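Local coordinates for protein endoglucanase, family GH5 (Zobellia galactanivorans, PDB 6GL2) that hydrolyses hemicelluloses, probably including mixed-linked glucan, as a glycoside hydrolase of family GH5, at residues 115-120 with 169-174; 176-181 with 214-219; 209-214 with 260-265; 269-274 with 301-306. All coordinates share one frame; numbering follows the deposited sequence.

Contact 1. Residues 115-120 with 169-174; sequences PTYEKA and GRDAVN
In Y117 and D171, which meet across the contact, CG is anti to the carbonyl carbon and beside the backbone N (chi1 -62° in Y117, -78° in D171). The tyrosine ring reaches over toward helix 167-186. Its OH stops 2.5 Å from OD2 of D171, with that oxygen at the ring edge and close to the ring plane. Ring and carboxylate planes are turned 31° apart. The two oxygens are close but not hydrogen-bonded, because the angle is poor. CB of D171 also lies 3.2 Å from OH of Y117. The other carboxylate oxygen, OD1, is bonded to Q167 in the same helix.

Deeper in, P115 makes the apolar half of the contact. CB of A172 packs at 3.7 Å against CA of P115. CB of P115 touches V173, 3.7 Å from CG2. The carbonyl O of P115 receives a CA-H...O contact from G169, 3.4 Å from its CA.

T116 is the N-cap of helix 117-137, and its OG1 accepts from N of K119 at 3.2 Å. N of Y117 is bonded to E168, so the helix start has a second tie to helix 167-186. Both helices belong to the outer layer of the TIM barrel, and they meet here near their N-terminal ends.

No hydrogen bond joins the two segments. The join therefore rests mainly on buried apolar packing, with a close, unbonded tyrosine-carboxylate pair nearer the surface.

Contact 2. Residues 176-181 with 214-219; sequences YHQVSV and LVPNGD
V181 meets P216 broadside, the two side chains crossing at about a right angle. CB of V181 lies 4.0 Å from CB of P216. CG1 is anti to the backbone N (chi1 169°) and points to D219, coming 3.8 Å from its OD2. CG2, on the other branch, packs 3.8 Å from CG of P216. OD2 of D219 is not idle, since it forms a salt bridge with R185 one turn further along the helix.

The proline ring rests on the helix surface. Its CG is 3.6 Å from the backbone O of H177 and 4.1 Å from CB of H177. The Q178 side chain slides past P216 in the opposite direction. Its amide then stands near that of N217, with the two planes 74° apart. N217 has a firmer partner in D182, which is bonded to its ND2.

P216 and N217 are the two middle residues of a type II turn, closed by N of G218 bonding to O of V215 at 3.0 Å. This turn presents the proline to the helix.

Segment 214-219 is part of the loop between helix 207-212 and strand 222-227 of the barrel. It lies against helix 167-186. On its inner side that helix rests on strand 196-199, where H177 and V181 both touch V198. H177 is also bonded to T149 and S199, while Y176 packs against helix 117-137.

Contact 3. Residues 209-214 with 260-265; sequences ALNDYL and RDKFIV
L210 and K262 come closest in the backbone, their CA atoms 7.2 Å apart, and the second segment contains a wider pi-type turn in which N of V265 bonds to O of R260. K262 runs past L210 in the opposite direction. Its CG is anti to the backbone N, and the chain bends at chi2 (69°). CE then lies 3.4 Å from the backbone O of L210. NZ donates to OD1 of N211 at 3.2 Å, only 18° out of the amide carbonyl plane. The same ammonium group also forms a salt bridge with E266, one turn on. An alanine in place of K262 would probably leave OD1 of N211 without this donor and E266 without its charged mate.

The segments belong to helices 207-212 and 246-266, which follow successive strands of the TIM barrel and lie side by side on its outside. F263 lies between them and the sheet, touching V224, V226 and V271.

Its ring makes a T-shaped pair with Y213, the edge of F263 toward the face of Y213. The centroids are 5.4 Å apart and the planes 78°. CE1 of F263 comes 3.8 Å from CD2 of Y213. L210 crosses F263 at about a right angle, with CG 3.7 Å from CZ. OH of Y213 is bonded to the backbone O of V198 in strand 196-199.

Contact 4. Residues 269-274 with 301-306; sequences RAVVMG and RGICPI
V272 and C304 point to the same face of two neighbouring parallel strands, the seventh and eighth of the TIM barrel, joined by helix 284-301 in a beta-alpha-beta unit. CG2 of V272 lies 4.1 Å from CB of C304. Both residues also touch M21. M273 and P305 take the other face, and M273 reaches L256 and I259 of helix 246-266. CB of M273 meets I303, 3.9 Å from CG2.

I306 crosses V272 obliquely. Its CG1 is anti to the carbonyl carbon (chi1 -48°), and CD1 packs 3.6 Å from CG1 of V272. An alanine in place of I306 would probably open a gap beside CG1 of V272.

The strand axes are 13° from parallel. N of C304 bonds to O of V271, N of M273 bonds to O of C304 at 2.8 Å, and N of I306 bonds to O of M273 at 2.9 Å.

G302 has positive phi and ends helix 284-301 in a Schellman motif. One water joins the start of strand 271-276 to this helix end: it accepts from N of V271 at 2.8 Å and donates to O of G302 at 2.9 Å.

Overall arrangement
The four contacts follow the barrel round from helix 117-137 to strand 304-307. Contacts 1 and 2 share helix 167-186, with centres 14 Å apart, and OH of Y176 packs against P115 and A120. N174 and R170 of contact 1 also reach contact 3: NE of R170 forms a salt bridge with OD2 of D212, 2.7 Å away. Contacts 2 and 3 share L214. R269 ties contact 4 to contact 2, its NH1 2.7 Å from O of D219. Its N bonds to O of F263 in contact 3. Contacts 1 and 4 stay about 11 Å apart at their nearest atoms. All four lie away from the magnesium-binding residues D240, T242 and D248.

Contact 1. Residues 115-120 with 169-174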
loop_
_atom_site.group_PDB
_atom_site.type_symbol
_atom_site.label_atom_id
_atom_site.label_comp_id
_atom_site.label_asym_id
_atom_site.label_seq_id
_atom_site.Cartn_x
_atom_site.Cartn_y
_atom_site.Cartn_z
ATOM N N PRO A 115 -13.493 10.319 -7.339
ATOM C CA PRO A 115 -14.428 10.310 -6.227
ATOM C C PRO A 115 -15.348 11.565 -6.241
ATOM O O PRO A 115 -15.228 12.452 -5.375
ATOM C CB PRO A 115 -13.531 10.204 -5.013
ATOM C CG PRO A 115 -12.347 10.966 -5.414
ATOM C CD PRO A 115 -12.158 10.753 -6.911
ATOM N N THR A 116 -16.263 11.589 -7.207
ATOM C CA THR A 116 -17.305 12.634 -7.279
ATOM C C THR A 116 -18.617 11.927 -7.509
ATOM O O THR A 116 -18.674 10.832 -8.069
ATOM C CB THR A 116 -17.059 13.610 -8.463
ATOM O OG1 THR A 116 -17.272 12.912 -9.671
ATOM C CG2 THR A 116 -15.589 14.206 -8.440
ATOM N N TYR A 117 -19.725 12.561 -7.038
ATOM C CA TYR A 117 -21.093 11.960 -7.272
ATOM C C TYR A 117 -21.356 11.820 -8.762
ATOM O O TYR A 117 -22.009 10.861 -9.158
ATOM C CB TYR A 117 -22.197 12.712 -6.544
ATOM C CG TYR A 117 -22.056 12.721 -5.051
ATOM C CD1 TYR A 117 -21.694 11.567 -4.367
ATOM C CD2 TYR A 117 -22.291 13.853 -4.298
ATOM C CE1 TYR A 117 -21.567 11.561 -2.999
ATOM C CE2 TYR A 117 -22.166 13.827 -2.882
ATOM C CZ TYR A 117 -21.808 12.677 -2.272
ATOM O OH TYR A 117 -21.638 12.526 -0.887
ATOM N N GLU A 118 -20.881 12.747 -9.564
ATOM C CA GLU A 118 -21.051 12.781 -11.023
ATOM C C GLU A 118 -20.505 11.501 -11.636
ATOM O O GLU A 118 -21.092 10.942 -12.565
ATOM C CB GLU A 118 -20.365 13.975 -11.688
ATOM N N LYS A 119 -19.316 11.049 -11.199
ATOM C CA LYS A 119 -18.664 9.887 -11.805
ATOM C C LYS A 119 -18.922 8.621 -11.063
ATOM O O LYS A 119 -18.599 7.564 -11.595
ATOM C CB LYS A 119 -17.173 10.130 -11.803
ATOM C CG LYS A 119 -16.716 11.300 -12.666
ATOM C CD LYS A 119 -16.569 10.996 -14.129
ATOM C CE LYS A 119 -15.467 11.887 -14.742
ATOM N NZ LYS A 119 -15.328 11.841 -16.235
ATOM N N ALA A 120 -19.402 8.675 -9.837
ATOM C CA ALA A 120 -19.532 7.480 -8.988
ATOM C C ALA A 120 -20.188 6.312 -9.589
ATOM O O ALA A 120 -19.768 5.182 -9.391
ATOM C CB ALA A 120 -20.165 7.808 -7.622
ATOM N N GLY A 169 -16.001 13.675 -1.612
ATOM C CA GLY A 169 -14.887 12.794 -2.000
ATOM C C GLY A 169 -14.799 11.681 -1.004
ATOM O O GLY A 169 -14.616 10.507 -1.452
ATOM N N ARG A 170 -14.878 11.863 0.313
ATOM C CA ARG A 170 -14.783 10.788 1.273
ATOM C C ARG A 170 -15.948 9.852 1.123
ATOM O O ARG A 170 -15.811 8.647 1.342
ATOM C CB ARG A 170 -14.706 11.292 2.693
ATOM C CG ARG A 170 -13.431 12.089 2.956
ATOM C CD ARG A 170 -13.246 12.540 4.410
ATOM N NE ARG A 170 -14.274 13.459 4.886
ATOM C CZ ARG A 170 -14.217 14.747 4.697
ATOM N NH1 ARG A 170 -15.210 15.499 5.191
ATOM N NH2 ARG A 170 -13.231 15.372 4.118
ATOM N N ASP A 171 -17.146 10.375 0.861
ATOM C CA ASP A 171 -18.318 9.551 0.659
ATOM C C ASP A 171 -18.125 8.644 -0.546
ATOM O O ASP A 171 -18.382 7.407 -0.410
ATOM C CB ASP A 171 -19.554 10.417 0.413
ATOM C CG ASP A 171 -20.140 11.032 1.648
ATOM O OD1 ASP A 171 -19.770 10.694 2.771
ATOM O OD2 ASP A 171 -21.053 11.882 1.422
ATOM N N ALA A 172 -17.718 9.188 -1.653
ATOM C CA ALA A 172 -17.483 8.384 -2.808
ATOM C C ALA A 172 -16.412 7.340 -2.579
ATOM O O ALA A 172 -16.586 6.174 -2.977
ATOM C CB ALA A 172 -17.151 9.297 -3.942
ATOM N N VAL A 173 -15.287 7.746 -1.958
ATOM C CA VAL A 173 -14.273 6.741 -1.659
ATOM C C VAL A 173 -14.840 5.612 -0.823
ATOM O O VAL A 173 -14.569 4.435 -1.110
ATOM C CB VAL A 173 -13.020 7.368 -1.005
ATOM C CG1 VAL A 173 -12.128 6.265 -0.448
ATOM C CG2 VAL A 173 -12.360 8.219 -2.095
ATOM N N ASN A 174 -15.641 5.867 0.262
ATOM C CA ASN A 174 -16.244 4.810 0.976
ATOM C C ASN A 174 -17.120 3.921 0.056
ATOM O O ASN A 174 -17.138 2.682 0.270
ATOM C CB ASN A 174 -17.067 5.359 2.163
ATOM C CG ASN A 174 -16.201 5.702 3.391
ATOM O OD1 ASN A 174 -15.206 5.022 3.726
ATOM N ND2 ASN A 174 -16.632 6.773 4.115
#

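Contact 2. Residues 176-181 with 214-219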
loop_
_atom_site.group_PDB
_atom_site.type_symbol
_atom_site.label_atom_id
_atom_site.label_comp_id
_atom_site.label_asym_id
_atom_site.label_seq_id
_atom_site.Cartn_x
_atom_site.Cartn_y
_atom_site.Cartn_z
ATOM N N TYR A 176 -16.655 3.345 -3.056
ATOM C CA TYR A 176 -15.805 2.545 -3.928
ATOM C C TYR A 176 -15.172 1.381 -3.170
ATOM O O TYR A 176 -15.083 0.265 -3.703
ATOM C CB TYR A 176 -14.725 3.433 -4.439
ATOM C CG TYR A 176 -15.190 4.546 -5.371
ATOM C CD1 TYR A 176 -16.497 4.602 -5.782
ATOM C CD2 TYR A 176 -14.396 5.589 -5.727
ATOM C CE1 TYR A 176 -16.930 5.658 -6.588
ATOM C CE2 TYR A 176 -14.771 6.640 -6.530
ATOM C CZ TYR A 176 -16.106 6.686 -6.923
ATOM O OH TYR A 176 -16.542 7.761 -7.759
ATOM N N HIS A 177 -14.840 1.576 -1.909
ATOM C CA HIS A 177 -14.401 0.459 -1.081
ATOM C C HIS A 177 -15.508 -0.546 -0.897
ATOM O O HIS A 177 -15.271 -1.775 -0.826
ATOM C CB HIS A 177 -13.858 0.919 0.255
ATOM C CG HIS A 177 -12.462 1.516 0.158
ATOM N ND1 HIS A 177 -11.392 0.816 -0.433
ATOM C CD2 HIS A 177 -11.972 2.725 0.552
ATOM C CE1 HIS A 177 -10.313 1.526 -0.259
ATOM N NE2 HIS A 177 -10.642 2.721 0.295
ATOM N N GLN A 178 -16.728 -0.054 -0.723
ATOM C CA GLN A 178 -17.895 -0.966 -0.558
ATOM C C GLN A 178 -18.046 -1.857 -1.786
ATOM O O GLN A 178 -18.158 -3.090 -1.574
ATOM C CB GLN A 178 -19.164 -0.137 -0.286
ATOM C CG GLN A 178 -20.429 -0.989 -0.107
ATOM C CD GLN A 178 -20.585 -1.665 1.188
ATOM O OE1 GLN A 178 -20.968 -2.883 1.218
ATOM N NE2 GLN A 178 -20.315 -0.985 2.260
ATOM N N VAL A 179 -18.012 -1.278 -2.953
ATOM C CA VAL A 179 -18.117 -2.039 -4.214
ATOM C C VAL A 179 -16.998 -3.076 -4.258
ATOM O O VAL A 179 -17.193 -4.211 -4.714
ATOM C CB VAL A 179 -18.019 -1.123 -5.440
ATOM C CG1 VAL A 179 -17.755 -1.929 -6.691
ATOM C CG2 VAL A 179 -19.285 -0.304 -5.555
ATOM N N SER A 180 -15.771 -2.681 -3.930
ATOM C CA SER A 180 -14.575 -3.499 -4.095
ATOM C C SER A 180 -14.561 -4.639 -3.120
ATOM O O SER A 180 -14.301 -5.817 -3.481
ATOM C CB SER A 180 -13.367 -2.668 -3.954
ATOM O OG SER A 180 -13.263 -1.616 -4.885
ATOM N N VAL A 181 -14.792 -4.391 -1.850
ATOM C CA VAL A 181 -14.914 -5.478 -0.879
ATOM C C VAL A 181 -16.014 -6.448 -1.268
ATOM O O VAL A 181 -15.847 -7.652 -1.229
ATOM C CB VAL A 181 -15.064 -4.943 0.559
ATOM C CG1 VAL A 181 -15.477 -6.036 1.579
ATOM C CG2 VAL A 181 -13.816 -4.207 1.007
ATOM N N LEU A 214 -15.138 4.268 6.784
ATOM C CA LEU A 214 -16.062 3.212 6.993
ATOM C C LEU A 214 -15.527 1.895 6.483
ATOM O O LEU A 214 -15.135 1.786 5.312
ATOM C CB LEU A 214 -17.432 3.457 6.297
ATOM C CG LEU A 214 -18.185 4.662 6.860
ATOM C CD1 LEU A 214 -19.360 4.958 5.918
ATOM C CD2 LEU A 214 -18.661 4.388 8.281
ATOM N N VAL A 215 -15.596 0.853 7.265
ATOM C CA VAL A 215 -15.245 -0.492 6.818
ATOM C C VAL A 215 -16.507 -1.149 6.235
ATOM O O VAL A 215 -17.551 -1.281 6.929
ATOM C CB VAL A 215 -14.748 -1.382 7.981
ATOM C CG1 VAL A 215 -14.513 -2.811 7.530
ATOM C CG2 VAL A 215 -13.472 -0.796 8.559
ATOM N N PRO A 216 -16.520 -1.521 4.953
ATOM C CA PRO A 216 -17.675 -2.130 4.346
ATOM C C PRO A 216 -18.179 -3.311 5.134
ATOM O O PRO A 216 -17.429 -4.227 5.490
ATOM C CB PRO A 216 -17.169 -2.558 2.955
ATOM C CG PRO A 216 -16.087 -1.592 2.670
ATOM C CD PRO A 216 -15.404 -1.336 3.971
ATOM N N ASN A 217 -19.454 -3.189 5.520
ATOM C CA ASN A 217 -20.156 -4.269 6.217
ATOM C C ASN A 217 -19.642 -4.591 7.605
ATOM O O ASN A 217 -19.967 -5.660 8.164
ATOM C CB ASN A 217 -20.197 -5.512 5.363
ATOM C CG ASN A 217 -20.516 -5.211 3.917
ATOM O OD1 ASN A 217 -21.489 -4.572 3.632
ATOM N ND2 ASN A 217 -19.698 -5.738 2.987
ATOM N N GLY A 218 -18.764 -3.763 8.143
ATOM C CA GLY A 218 -18.038 -4.158 9.323
ATOM C C GLY A 218 -17.151 -5.394 9.219
ATOM O O GLY A 218 -16.758 -6.032 10.190
ATOM N N ASP A 219 -16.787 -5.717 7.966
ATOM C CA ASP A 219 -16.055 -6.925 7.619
ATOM C C ASP A 219 -14.881 -7.142 8.554
ATOM O O ASP A 219 -13.975 -6.312 8.661
ATOM C CB ASP A 219 -15.593 -6.779 6.178
ATOM C CG ASP A 219 -14.962 -8.032 5.595
ATOM O OD1 ASP A 219 -14.048 -8.637 6.170
ATOM O OD2 ASP A 219 -15.478 -8.434 4.474
#

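Contact 3. Residues 209-214 with 260-265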
loop_
_atom_site.group_PDB
_atom_site.type_symbol
_atom_site.label_atom_id
_atom_site.label_comp_id
_atom_site.label_asym_id
_atom_site.label_seq_id
_atom_site.Cartn_x
_atom_site.Cartn_y
_atom_site.Cartn_z
ATOM N N ALA A 209 -10.373 12.485 7.406
ATOM C CA ALA A 209 -10.313 11.202 6.705
ATOM C C ALA A 209 -10.455 10.054 7.730
ATOM O O ALA A 209 -11.121 9.072 7.524
ATOM C CB ALA A 209 -8.972 11.117 5.932
ATOM N N LEU A 210 -9.794 10.175 8.909
ATOM C CA LEU A 210 -9.898 9.213 9.996
ATOM C C LEU A 210 -11.336 9.060 10.528
ATOM O O LEU A 210 -11.850 7.975 10.774
ATOM C CB LEU A 210 -8.961 9.588 11.125
ATOM C CG LEU A 210 -7.670 8.808 11.149
ATOM C CD1 LEU A 210 -6.964 8.860 9.791
ATOM C CD2 LEU A 210 -6.801 9.314 12.298
ATOM N N ASN A 211 -11.990 10.229 10.659
ATOM C CA ASN A 211 -13.295 10.236 11.305
ATOM C C ASN A 211 -14.387 9.682 10.365
ATOM O O ASN A 211 -15.314 8.995 10.818
ATOM C CB ASN A 211 -13.595 11.663 11.850
ATOM C CG ASN A 211 -12.667 12.072 13.067
ATOM O OD1 ASN A 211 -12.241 11.215 13.871
ATOM N ND2 ASN A 211 -12.374 13.391 13.218
ATOM N N ASP A 212 -14.223 9.905 9.033
ATOM C CA ASP A 212 -15.224 9.498 8.059
ATOM C C ASP A 212 -15.005 8.106 7.482
ATOM O O ASP A 212 -15.859 7.645 6.727
ATOM C CB ASP A 212 -15.324 10.536 6.972
ATOM C CG ASP A 212 -16.075 11.803 7.433
ATOM O OD1 ASP A 212 -16.540 11.854 8.596
ATOM O OD2 ASP A 212 -16.139 12.732 6.628
ATOM N N TYR A 213 -13.963 7.411 7.870
ATOM C CA TYR A 213 -13.661 6.111 7.335
ATOM C C TYR A 213 -14.697 5.084 7.717
ATOM O O TYR A 213 -15.051 4.980 8.914
ATOM C CB TYR A 213 -12.349 5.730 7.949
ATOM C CG TYR A 213 -11.840 4.347 7.625
ATOM C CD1 TYR A 213 -11.266 4.119 6.402
ATOM C CD2 TYR A 213 -11.892 3.306 8.532
ATOM C CE1 TYR A 213 -10.748 2.864 6.077
ATOM C CE2 TYR A 213 -11.403 2.040 8.209
ATOM C CZ TYR A 213 -10.804 1.850 6.945
ATOM O OH TYR A 213 -10.259 0.565 6.692
ATOM N N LEU A 214 -15.138 4.268 6.784
ATOM C CA LEU A 214 -16.062 3.212 6.993
ATOM C C LEU A 214 -15.527 1.895 6.483
ATOM O O LEU A 214 -15.135 1.786 5.312
ATOM C CB LEU A 214 -17.432 3.457 6.297
ATOM C CG LEU A 214 -18.185 4.662 6.860
ATOM C CD1 LEU A 214 -19.360 4.958 5.918
ATOM C CD2 LEU A 214 -18.661 4.388 8.281
ATOM N N ARG A 260 -3.029 5.076 15.978
ATOM C CA ARG A 260 -3.302 4.035 16.964
ATOM C C ARG A 260 -4.605 4.269 17.731
ATOM O O ARG A 260 -5.473 3.425 17.867
ATOM C CB ARG A 260 -2.151 3.893 17.994
ATOM C CG ARG A 260 -2.447 3.018 19.199
ATOM C CD ARG A 260 -1.521 3.330 20.378
ATOM N NE ARG A 260 -1.678 4.718 20.941
ATOM C CZ ARG A 260 -0.793 5.295 21.753
ATOM N NH1 ARG A 260 0.337 4.642 22.081
ATOM N NH2 ARG A 260 -0.992 6.526 22.200
ATOM N N ASP A 261 -4.704 5.501 18.227
ATOM C CA ASP A 261 -5.895 5.830 19.063
ATOM C C ASP A 261 -7.224 5.661 18.348
ATOM O O ASP A 261 -8.221 5.164 18.897
ATOM C CB ASP A 261 -5.746 7.206 19.696
ATOM C CG ASP A 261 -4.611 7.275 20.729
ATOM O OD1 ASP A 261 -4.091 6.242 21.167
ATOM O OD2 ASP A 261 -4.255 8.455 21.078
ATOM N N LYS A 262 -7.250 6.058 17.062
ATOM C CA LYS A 262 -8.483 5.994 16.265
ATOM C C LYS A 262 -8.728 4.544 15.869
ATOM O O LYS A 262 -9.751 3.981 16.126
ATOM C CB LYS A 262 -8.435 6.874 15.019
ATOM C CG LYS A 262 -9.660 6.759 14.134
ATOM C CD LYS A 262 -10.821 7.393 14.917
ATOM C CE LYS A 262 -12.117 7.656 14.169
ATOM N NZ LYS A 262 -13.026 8.377 15.139
ATOM N N PHE A 263 -7.776 3.924 15.157
ATOM C CA PHE A 263 -8.034 2.620 14.549
ATOM C C PHE A 263 -7.876 1.441 15.499
ATOM O O PHE A 263 -8.708 0.558 15.491
ATOM C CB PHE A 263 -7.187 2.427 13.295
ATOM C CG PHE A 263 -7.470 3.468 12.229
ATOM C CD1 PHE A 263 -8.717 3.522 11.675
ATOM C CD2 PHE A 263 -6.504 4.318 11.712
ATOM C CE1 PHE A 263 -8.972 4.442 10.674
ATOM C CE2 PHE A 263 -6.771 5.214 10.656
ATOM C CZ PHE A 263 -8.024 5.272 10.176
ATOM N N ILE A 264 -6.749 1.380 16.147
ATOM C CA ILE A 264 -6.428 0.256 16.982
ATOM C C ILE A 264 -7.253 0.233 18.293
ATOM O O ILE A 264 -7.820 -0.816 18.651
ATOM C CB ILE A 264 -4.912 0.190 17.329
ATOM C CG1 ILE A 264 -4.068 0.072 16.005
ATOM C CG2 ILE A 264 -4.649 -0.969 18.344
ATOM C CD1 ILE A 264 -2.594 0.185 16.109
ATOM N N VAL A 265 -7.277 1.367 18.955
ATOM C CA VAL A 265 -7.990 1.475 20.283
ATOM C C VAL A 265 -9.477 1.705 19.998
ATOM O O VAL A 265 -10.299 0.822 20.273
ATOM C CB VAL A 265 -7.347 2.555 21.151
ATOM C CG1 VAL A 265 -8.178 2.777 22.444
ATOM C CG2 VAL A 265 -5.897 2.269 21.420
#

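Contact 4. Residues 269-274 with 301-306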
loop_
_atom_site.group_PDB
_atom_site.type_symbol
_atom_site.label_atom_id
_atom_site.label_comp_id
_atom_site.label_asym_id
_atom_site.label_seq_id
_atom_site.Cartn_x
_atom_site.Cartn_y
_atom_site.Cartn_z
ATOM N N ARG A 269 -9.266 -2.145 15.090
ATOM C CA ARG A 269 -8.756 -2.526 13.773
ATOM C C ARG A 269 -7.254 -2.545 13.780
ATOM O O ARG A 269 -6.604 -1.733 14.412
ATOM C CB ARG A 269 -9.205 -1.560 12.739
ATOM C CG ARG A 269 -10.666 -1.509 12.481
ATOM C CD ARG A 269 -11.095 -2.669 11.606
ATOM N NE ARG A 269 -12.531 -2.846 11.538
ATOM C CZ ARG A 269 -13.108 -3.889 10.988
ATOM N NH1 ARG A 269 -12.402 -4.784 10.287
ATOM N NH2 ARG A 269 -14.423 -3.980 11.043
ATOM N N ALA A 270 -6.652 -3.367 12.917
ATOM C CA ALA A 270 -5.210 -3.369 12.720
ATOM C C ALA A 270 -4.880 -2.429 11.535
ATOM O O ALA A 270 -5.752 -2.156 10.740
ATOM C CB ALA A 270 -4.759 -4.816 12.391
ATOM N N VAL A 271 -3.663 -1.931 11.563
ATOM C CA VAL A 271 -3.177 -0.944 10.627
ATOM C C VAL A 271 -1.909 -1.412 9.960
ATOM O O VAL A 271 -0.914 -1.788 10.579
ATOM C CB VAL A 271 -2.937 0.403 11.321
ATOM C CG1 VAL A 271 -2.520 1.493 10.308
ATOM C CG2 VAL A 271 -4.254 0.852 12.045
ATOM N N VAL A 272 -1.915 -1.210 8.605
ATOM C CA VAL A 272 -0.648 -1.351 7.770
ATOM C C VAL A 272 -0.314 0.014 7.206
ATOM O O VAL A 272 -1.147 0.642 6.559
ATOM C CB VAL A 272 -0.885 -2.387 6.687
ATOM C CG1 VAL A 272 0.333 -2.403 5.764
ATOM C CG2 VAL A 272 -1.058 -3.767 7.232
ATOM N N MET A 273 0.863 0.485 7.558
ATOM C CA MET A 273 1.428 1.700 7.016
ATOM C C MET A 273 2.073 1.342 5.687
ATOM O O MET A 273 3.223 1.015 5.592
ATOM C CB MET A 273 2.484 2.298 7.927
ATOM C CG MET A 273 2.903 3.675 7.509
ATOM S SD MET A 273 1.701 4.954 7.778
ATOM C CE MET A 273 1.794 5.180 9.534
ATOM N N GLY A 274 1.224 1.324 4.662
ATOM C CA GLY A 274 1.579 0.649 3.399
ATOM C C GLY A 274 2.565 1.460 2.578
ATOM O O GLY A 274 3.236 0.866 1.695
ATOM N N ARG A 301 3.722 -0.203 18.343
ATOM C CA ARG A 301 2.313 -0.046 18.219
ATOM C C ARG A 301 1.607 -1.192 17.486
ATOM O O ARG A 301 0.381 -1.166 17.397
ATOM C CB ARG A 301 2.001 1.292 17.602
ATOM C CG ARG A 301 2.346 2.454 18.539
ATOM C CD ARG A 301 2.515 3.781 17.818
ATOM N NE ARG A 301 2.841 4.826 18.784
ATOM C CZ ARG A 301 3.962 4.891 19.418
ATOM N NH1 ARG A 301 5.009 4.148 19.121
ATOM N NH2 ARG A 301 4.073 5.810 20.410
ATOM N N GLY A 302 2.344 -2.156 16.926
ATOM C CA GLY A 302 1.717 -3.261 16.226
ATOM C C GLY A 302 1.301 -2.897 14.796
ATOM O O GLY A 302 0.463 -3.596 14.235
ATOM N N ILE A 303 1.809 -1.803 14.322
ATOM C CA ILE A 303 1.548 -1.303 12.938
ATOM C C ILE A 303 2.652 -1.869 12.051
ATOM O O ILE A 303 3.806 -1.775 12.354
ATOM C CB ILE A 303 1.609 0.211 12.874
ATOM C CG1 ILE A 303 0.523 0.854 13.789
ATOM C CG2 ILE A 303 1.566 0.800 11.423
ATOM C CD1 ILE A 303 0.602 2.353 14.013
ATOM N N CYS A 304 2.256 -2.456 10.902
ATOM C CA CYS A 304 3.259 -2.993 9.942
ATOM C C CYS A 304 3.788 -1.853 9.050
ATOM O O CYS A 304 2.987 -1.214 8.347
ATOM C CB CYS A 304 2.585 -3.972 8.998
ATOM S SG CYS A 304 3.592 -4.501 7.607
ATOM N N PRO A 305 5.077 -1.525 9.121
ATOM C CA PRO A 305 5.638 -0.475 8.277
ATOM C C PRO A 305 6.120 -1.046 6.933
ATOM O O PRO A 305 6.956 -1.985 6.920
ATOM C CB PRO A 305 6.886 -0.010 9.132
ATOM C CG PRO A 305 7.269 -1.246 9.906
ATOM C CD PRO A 305 6.085 -2.149 9.993
ATOM N N ILE A 306 5.811 -0.363 5.841
ATOM C CA ILE A 306 6.199 -0.786 4.466
ATOM C C ILE A 306 6.869 0.385 3.783
ATOM O O ILE A 306 6.211 1.312 3.341
ATOM C CB ILE A 306 5.007 -1.373 3.692
ATOM C CG1 ILE A 306 4.214 -2.408 4.476
ATOM C CG2 ILE A 306 5.549 -1.909 2.381
ATOM C CD1 ILE A 306 3.150 -3.138 3.690
HETATM O O HOH W 1 -2.115 -2.430 13.842
#